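Long-range contacts in phosphosugar isomerase (PDB 5UQI), which probably interconverts arabinose-5-phosphate and ribulose-5-phosphate as a sugar isomerase of the SIS family, and is seen here with arabinose-5-phosphate bound: residues G44-I49 against V93-S98; S100-E105 against H128-I133. All blocks are in the same frame, centred on the assembly; numbering follows the deposited sequence.

Contact 1 of 2, residues G44-I49 against V93-S98; sequences GKVVFI and VVILIS. With A5P (arabinose-5-phosphate), chain B.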
loop_
_atom_site.group_PDB
_atom_site.type_symbol
_atom_site.label_atom_id
_atom_site.label_comp_id
_atom_site.label_asym_id
_atom_site.label_seq_id
_atom_site.Cartn_x
_atom_site.Cartn_y
_atom_site.Cartn_z
ATOM N N GLY A 44 1.894 12.220 13.456
ATOM C CA GLY A 44 2.741 12.857 12.432
ATOM C C GLY A 44 2.146 12.513 11.061
ATOM O O GLY A 44 0.938 12.548 10.893
ATOM N N LYS A 45 3.012 12.228 10.098
ATOM C CA LYS A 45 2.558 11.854 8.778
ATOM C C LYS A 45 2.635 10.344 8.580
ATOM O O LYS A 45 3.412 9.669 9.255
ATOM C CB LYS A 45 3.474 12.532 7.761
ATOM C CG LYS A 45 3.353 14.071 7.935
ATOM C CD LYS A 45 3.702 14.855 6.687
ATOM C CE LYS A 45 4.071 16.269 7.057
ATOM N NZ LYS A 45 2.859 17.076 7.311
ATOM N N VAL A 46 1.800 9.819 7.678
ATOM C CA VAL A 46 1.894 8.434 7.238
ATOM C C VAL A 46 2.865 8.383 6.060
ATOM O O VAL A 46 2.606 8.986 5.038
ATOM C CB VAL A 46 0.508 7.833 6.868
ATOM C CG1 VAL A 46 0.622 6.411 6.347
ATOM C CG2 VAL A 46 -0.458 7.946 8.072
ATOM N N VAL A 47 3.984 7.689 6.252
ATOM C CA VAL A 47 5.039 7.704 5.198
ATOM C C VAL A 47 4.981 6.378 4.514
ATOM O O VAL A 47 5.149 5.320 5.138
ATOM C CB VAL A 47 6.413 7.923 5.806
ATOM C CG1 VAL A 47 7.481 7.873 4.709
ATOM C CG2 VAL A 47 6.457 9.233 6.569
ATOM N N PHE A 48 4.710 6.406 3.195
ATOM C CA PHE A 48 4.655 5.161 2.420
ATOM C C PHE A 48 6.005 4.936 1.755
ATOM O O PHE A 48 6.585 5.885 1.192
ATOM C CB PHE A 48 3.595 5.264 1.290
ATOM C CG PHE A 48 2.188 5.104 1.749
ATOM C CD1 PHE A 48 1.467 6.208 2.208
ATOM C CD2 PHE A 48 1.569 3.826 1.643
ATOM C CE1 PHE A 48 0.118 6.044 2.642
ATOM C CE2 PHE A 48 0.222 3.669 2.059
ATOM C CZ PHE A 48 -0.499 4.781 2.494
ATOM N N ILE A 49 6.472 3.677 1.791
ATOM C CA ILE A 49 7.770 3.363 1.180
ATOM C C ILE A 49 7.562 2.145 0.293
ATOM O O ILE A 49 6.935 1.126 0.678
ATOM C CB ILE A 49 8.832 2.989 2.295
ATOM C CG1 ILE A 49 9.043 4.196 3.199
ATOM C CG2 ILE A 49 10.131 2.536 1.610
ATOM C CD1 ILE A 49 10.128 3.955 4.291
ATOM N N VAL A 93 4.304 7.439 11.082
ATOM C CA VAL A 93 4.043 5.995 11.002
ATOM C C VAL A 93 4.421 5.595 9.607
ATOM O O VAL A 93 4.047 6.333 8.688
ATOM C CB VAL A 93 2.563 5.667 11.301
ATOM C CG1 VAL A 93 2.186 4.217 10.958
ATOM C CG2 VAL A 93 2.284 6.081 12.763
ATOM N N VAL A 94 5.070 4.448 9.435
ATOM C CA VAL A 94 5.640 4.027 8.127
ATOM C C VAL A 94 4.859 2.833 7.627
ATOM O O VAL A 94 4.680 1.824 8.368
ATOM C CB VAL A 94 7.163 3.726 8.255
ATOM C CG1 VAL A 94 7.726 3.288 6.919
ATOM C CG2 VAL A 94 7.927 4.922 8.771
ATOM N N ILE A 95 4.391 2.894 6.360
ATOM C CA ILE A 95 3.795 1.737 5.732
ATOM C C ILE A 95 4.743 1.311 4.635
ATOM O O ILE A 95 5.001 2.083 3.699
ATOM C CB ILE A 95 2.404 2.044 5.110
ATOM C CG1 ILE A 95 1.406 2.463 6.223
ATOM C CG2 ILE A 95 1.898 0.885 4.313
ATOM C CD1 ILE A 95 0.004 2.871 5.723
ATOM N N LEU A 96 5.271 0.106 4.714
ATOM C CA LEU A 96 6.167 -0.383 3.675
ATOM C C LEU A 96 5.415 -1.387 2.808
ATOM O O LEU A 96 4.814 -2.353 3.303
ATOM C CB LEU A 96 7.375 -1.109 4.286
ATOM C CG LEU A 96 8.201 -0.169 5.175
ATOM C CD1 LEU A 96 7.955 -0.430 6.687
ATOM C CD2 LEU A 96 9.690 -0.234 4.842
ATOM N N ILE A 97 5.404 -1.180 1.485
ATOM C CA ILE A 97 4.636 -2.007 0.554
ATOM C C ILE A 97 5.563 -2.836 -0.272
ATOM O O ILE A 97 6.471 -2.310 -0.930
ATOM C CB ILE A 97 3.731 -1.117 -0.382
ATOM C CG1 ILE A 97 2.759 -0.300 0.456
ATOM C CG2 ILE A 97 3.001 -2.070 -1.362
ATOM C CD1 ILE A 97 1.792 0.528 -0.441
ATOM N N SER A 98 5.398 -4.147 -0.184
ATOM C CA SER A 98 6.177 -5.067 -1.011
ATOM C C SER A 98 5.354 -6.341 -1.204
ATOM O O SER A 98 5.006 -7.006 -0.223
ATOM C CB SER A 98 7.488 -5.443 -0.288
ATOM O OG SER A 98 8.177 -6.522 -0.938
HETATM C C1 A5P B . 8.641 -5.602 -10.611
HETATM O O1 A5P B . 7.680 -6.114 -11.010
HETATM C C2 A5P B . 8.454 -4.408 -9.793
HETATM O O2 A5P B . 7.761 -3.376 -10.420
HETATM C C3 A5P B . 7.841 -4.958 -8.578
HETATM O O3 A5P B . 6.737 -4.194 -8.079
HETATM C C4 A5P B . 9.128 -4.827 -7.803
HETATM O O4 A5P B . 10.028 -5.855 -8.181
HETATM C C5 A5P B . 8.917 -4.852 -6.320
HETATM O O5 A5P B . 8.427 -6.091 -5.968
HETATM P P A5P B . 7.706 -6.141 -4.544
HETATM O O1P A5P B . 6.288 -5.553 -4.657
HETATM O O2P A5P B . 7.672 -7.735 -4.263
HETATM O O3P A5P B . 8.474 -5.324 -3.633
#
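Phe-48 meets Ile-97 at the edge of its ring: Ile-97 CD1 lies near the ring plane, 3.9 Å from Phe-48 CD2. Ile-95 runs alongside the phenylalanine, pointing the same way, and its CD1 comes to 3.8 Å from Phe-48 CE2. That same methyl reaches Val-46 CG1 at 3.6 Å, because CG1 of Ile-95 is anti to its own carbonyl carbon (chi1 -63°) and the chain then runs out extended. A long branched side chain suits this place, since one methyl can touch both a valine and an aromatic ring.

The other face of the sheet carries Val-47, Ile-49, Val-94 and Leu-96. There Ile-49 CD1 crosses to Val-94 CG1 at 3.6 Å, whereas Leu-96 CD2 stays a looser 4.2 Å from Ile-49 CB.

Five backbone hydrogen bonds join the two parallel strands, with Val-46 paired with Val-93 and Ile-49 with Leu-96. Val-93 N donates to Lys-45 O; Val-47 then gives its N-H to Val-93 O, at 2.8 Å, and accepts from Ile-95 N. Ile-49 repeats the pattern with Ile-95 and Ile-97, the bond from Ile-97 N to Ile-49 O being nearly straight at 171°. Short CA-H...O contacts fill the intervals.

These are inner strands of the parallel sheet. Val-46 and Phe-48 turn their backbone bonds to strand 72-76, and Val-94 bonds to Tyr-119, just ahead of strand 120-124. Helix 52-67 packs against the Phe-48 side, offering Leu-61, Ala-62 and Phe-65, whose ring stands edge-to-face with that of Phe-48.

Contact 2 of 2, residues S100-E105 against H128-I133; sequences SGETAE and HSSLAI. With A5P (arabinose-5-phosphate), chain B.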
loop_
_atom_site.group_PDB
_atom_site.type_symbol
_atom_site.label_atom_id
_atom_site.label_comp_id
_atom_site.label_asym_id
_atom_site.label_seq_id
_atom_site.Cartn_x
_atom_site.Cartn_y
_atom_site.Cartn_z
ATOM N N SER A 100 6.044 -9.343 -2.464
ATOM C CA SER A 100 6.725 -10.534 -1.932
ATOM C C SER A 100 7.081 -10.387 -0.460
ATOM O O SER A 100 7.169 -11.403 0.272
ATOM C CB SER A 100 8.024 -10.778 -2.683
ATOM O OG SER A 100 8.993 -9.737 -2.468
ATOM N N GLY A 101 7.362 -9.165 -0.010
ATOM C CA GLY A 101 7.888 -8.983 1.362
ATOM C C GLY A 101 9.344 -9.423 1.466
ATOM O O GLY A 101 9.889 -9.514 2.587
ATOM N N GLU A 102 10.001 -9.579 0.306
ATOM C CA GLU A 102 11.406 -10.016 0.260
ATOM C C GLU A 102 12.301 -9.066 -0.529
ATOM O O GLU A 102 13.508 -9.320 -0.658
ATOM C CB GLU A 102 11.504 -11.427 -0.328
ATOM C CG GLU A 102 10.721 -12.521 0.450
ATOM C CD GLU A 102 11.195 -12.724 1.873
ATOM O OE1 GLU A 102 12.361 -12.361 2.181
ATOM O OE2 GLU A 102 10.360 -13.231 2.716
ATOM N N THR A 103 11.715 -7.963 -1.051
ATOM C CA THR A 103 12.486 -7.105 -1.968
ATOM C C THR A 103 13.673 -6.549 -1.242
ATOM O O THR A 103 13.494 -5.914 -0.231
ATOM C CB THR A 103 11.528 -5.952 -2.387
ATOM O OG1 THR A 103 10.369 -6.563 -2.922
ATOM C CG2 THR A 103 12.199 -5.013 -3.427
ATOM N N ALA A 104 14.880 -6.757 -1.788
ATOM C CA ALA A 104 16.122 -6.366 -1.100
ATOM C C ALA A 104 16.143 -4.899 -0.725
ATOM O O ALA A 104 16.505 -4.514 0.379
ATOM C CB ALA A 104 17.346 -6.704 -1.933
ATOM N N GLU A 105 15.694 -4.054 -1.669
ATOM C CA GLU A 105 15.725 -2.623 -1.381
ATOM C C GLU A 105 14.845 -2.220 -0.203
ATOM O O GLU A 105 15.175 -1.272 0.520
ATOM C CB GLU A 105 15.284 -1.833 -2.663
ATOM C CG GLU A 105 16.232 -2.004 -3.846
ATOM C CD GLU A 105 15.824 -3.128 -4.787
ATOM O OE1 GLU A 105 15.172 -4.142 -4.348
ATOM O OE2 GLU A 105 16.238 -3.072 -5.952
ATOM N N HIS A 128 4.444 -14.254 6.821
ATOM C CA HIS A 128 5.708 -14.937 7.045
ATOM C C HIS A 128 6.877 -14.336 6.286
ATOM O O HIS A 128 8.017 -14.826 6.386
ATOM C CB HIS A 128 5.609 -16.460 6.715
ATOM C CG HIS A 128 4.570 -17.174 7.515
ATOM N ND1 HIS A 128 4.761 -17.502 8.846
ATOM C CD2 HIS A 128 3.313 -17.568 7.204
ATOM C CE1 HIS A 128 3.673 -18.091 9.310
ATOM N NE2 HIS A 128 2.781 -18.153 8.333
ATOM N N SER A 129 6.610 -13.279 5.510
ATOM C CA SER A 129 7.686 -12.695 4.707
ATOM C C SER A 129 8.655 -11.975 5.627
ATOM O O SER A 129 8.284 -11.565 6.730
ATOM C CB SER A 129 7.119 -11.762 3.608
ATOM O OG SER A 129 6.505 -10.605 4.195
ATOM N N SER A 130 9.878 -11.771 5.132
ATOM C CA SER A 130 10.917 -11.070 5.869
ATOM C C SER A 130 10.469 -9.704 6.337
ATOM O O SER A 130 10.620 -9.334 7.470
ATOM C CB SER A 130 12.193 -10.958 5.028
ATOM O OG SER A 130 12.723 -12.278 4.738
ATOM N N LEU A 131 9.861 -8.947 5.419
ATOM C CA LEU A 131 9.351 -7.643 5.810
ATOM C C LEU A 131 8.249 -7.679 6.900
ATOM O O LEU A 131 8.304 -6.940 7.865
ATOM C CB LEU A 131 8.761 -6.905 4.551
ATOM C CG LEU A 131 8.194 -5.522 4.857
ATOM C CD1 LEU A 131 9.227 -4.554 5.388
ATOM C CD2 LEU A 131 7.610 -4.943 3.546
ATOM N N ALA A 132 7.269 -8.565 6.702
ATOM C CA ALA A 132 6.139 -8.687 7.597
ATOM C C ALA A 132 6.568 -9.083 9.020
ATOM O O ALA A 132 6.074 -8.504 9.966
ATOM C CB ALA A 132 5.148 -9.657 7.039
ATOM N N ILE A 133 7.528 -10.007 9.069
ATOM C CA ILE A 133 8.092 -10.460 10.354
ATOM C C ILE A 133 8.779 -9.337 11.117
ATOM O O ILE A 133 8.803 -9.327 12.354
ATOM C CB ILE A 133 9.112 -11.624 10.102
ATOM C CG1 ILE A 133 8.360 -12.891 9.727
ATOM C CG2 ILE A 133 10.024 -11.884 11.311
ATOM C CD1 ILE A 133 7.419 -13.436 10.781
HETATM C C1 A5P B . 8.641 -5.602 -10.611
HETATM O O1 A5P B . 7.680 -6.114 -11.010
HETATM C C2 A5P B . 8.454 -4.408 -9.793
HETATM O O2 A5P B . 7.761 -3.376 -10.420
HETATM C C3 A5P B . 7.841 -4.958 -8.578
HETATM O O3 A5P B . 6.737 -4.194 -8.079
HETATM C C4 A5P B . 9.128 -4.827 -7.803
HETATM O O4 A5P B . 10.028 -5.855 -8.181
HETATM C C5 A5P B . 8.917 -4.852 -6.320
HETATM O O5 A5P B . 8.427 -6.091 -5.968
HETATM P P A5P B . 7.706 -6.141 -4.544
HETATM O O1P A5P B . 6.288 -5.553 -4.657
HETATM O O2P A5P B . 7.672 -7.735 -4.263
HETATM O O3P A5P B . 8.474 -5.324 -3.633
#
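Glu-102 grips Ser-130 with both carboxylate oxygens. OE1 accepts a hydrogen bond from Ser-130 OG at 2.6 Å through its syn lone pair, while OE2 accepts from Ser-130 N at 2.9 Å, met from above the carboxylate plane. The bend at chi2 (-62°) folds the glutamate back to the start of helix 130-134, where its negative charge may be favoured by the helix dipole. Next to it, Leu-131 N donates to Gly-101 O at 2.9 Å, so two amides of the first turn find acceptors in the loop.

Gly-101 has a positive phi of 74°, natural for glycine, and without a side chain its CA can lie 3.5 Å from Ser-129 OG. That serine is the N-cap, accepting weakly from Ala-132 N, though its hydroxyl is held chiefly by Ser-126 O. Packing is slight: Ser-129 CB rests against Ser-100 O, and Leu-131 CB against Gly-101 O.

Ser-100 forms an ST turn, its OG accepting from Glu-102 N, and gives both N and OG to phosphate oxygen O2P of arabinose-5-phosphate. This is the serine- and threonine-rich phosphate-binding loop of SIS domains, here tied to a neighbouring helix start.

How the contacts relate
Contact 1 builds the middle of the parallel sheet, and contact 2 follows it in the chain, beginning just past the C-terminal end of strand 93-97; their centres are 15 Å apart. Ser-98 joins them: its OG donates to A5P O3P at 3.0 Å and is also hydrogen-bonded to Gly-101 N, with a probable hydrogen bond to Thr-103 OG1 at 3.0 Å. Leu-131 CD2 packs on Ser-98 CB at 3.9 Å, beside the carbonyl oxygen of Leu-96. Ser-98, at the end of 93-98, and Ser-100 of contact 2 both reach the phosphate. The ligand is also hydrogen-bonded by Asn-99 N, Lys-53 N and Ser-54 OG, the usual placing of a ligand at the C-terminal ends of parallel strands.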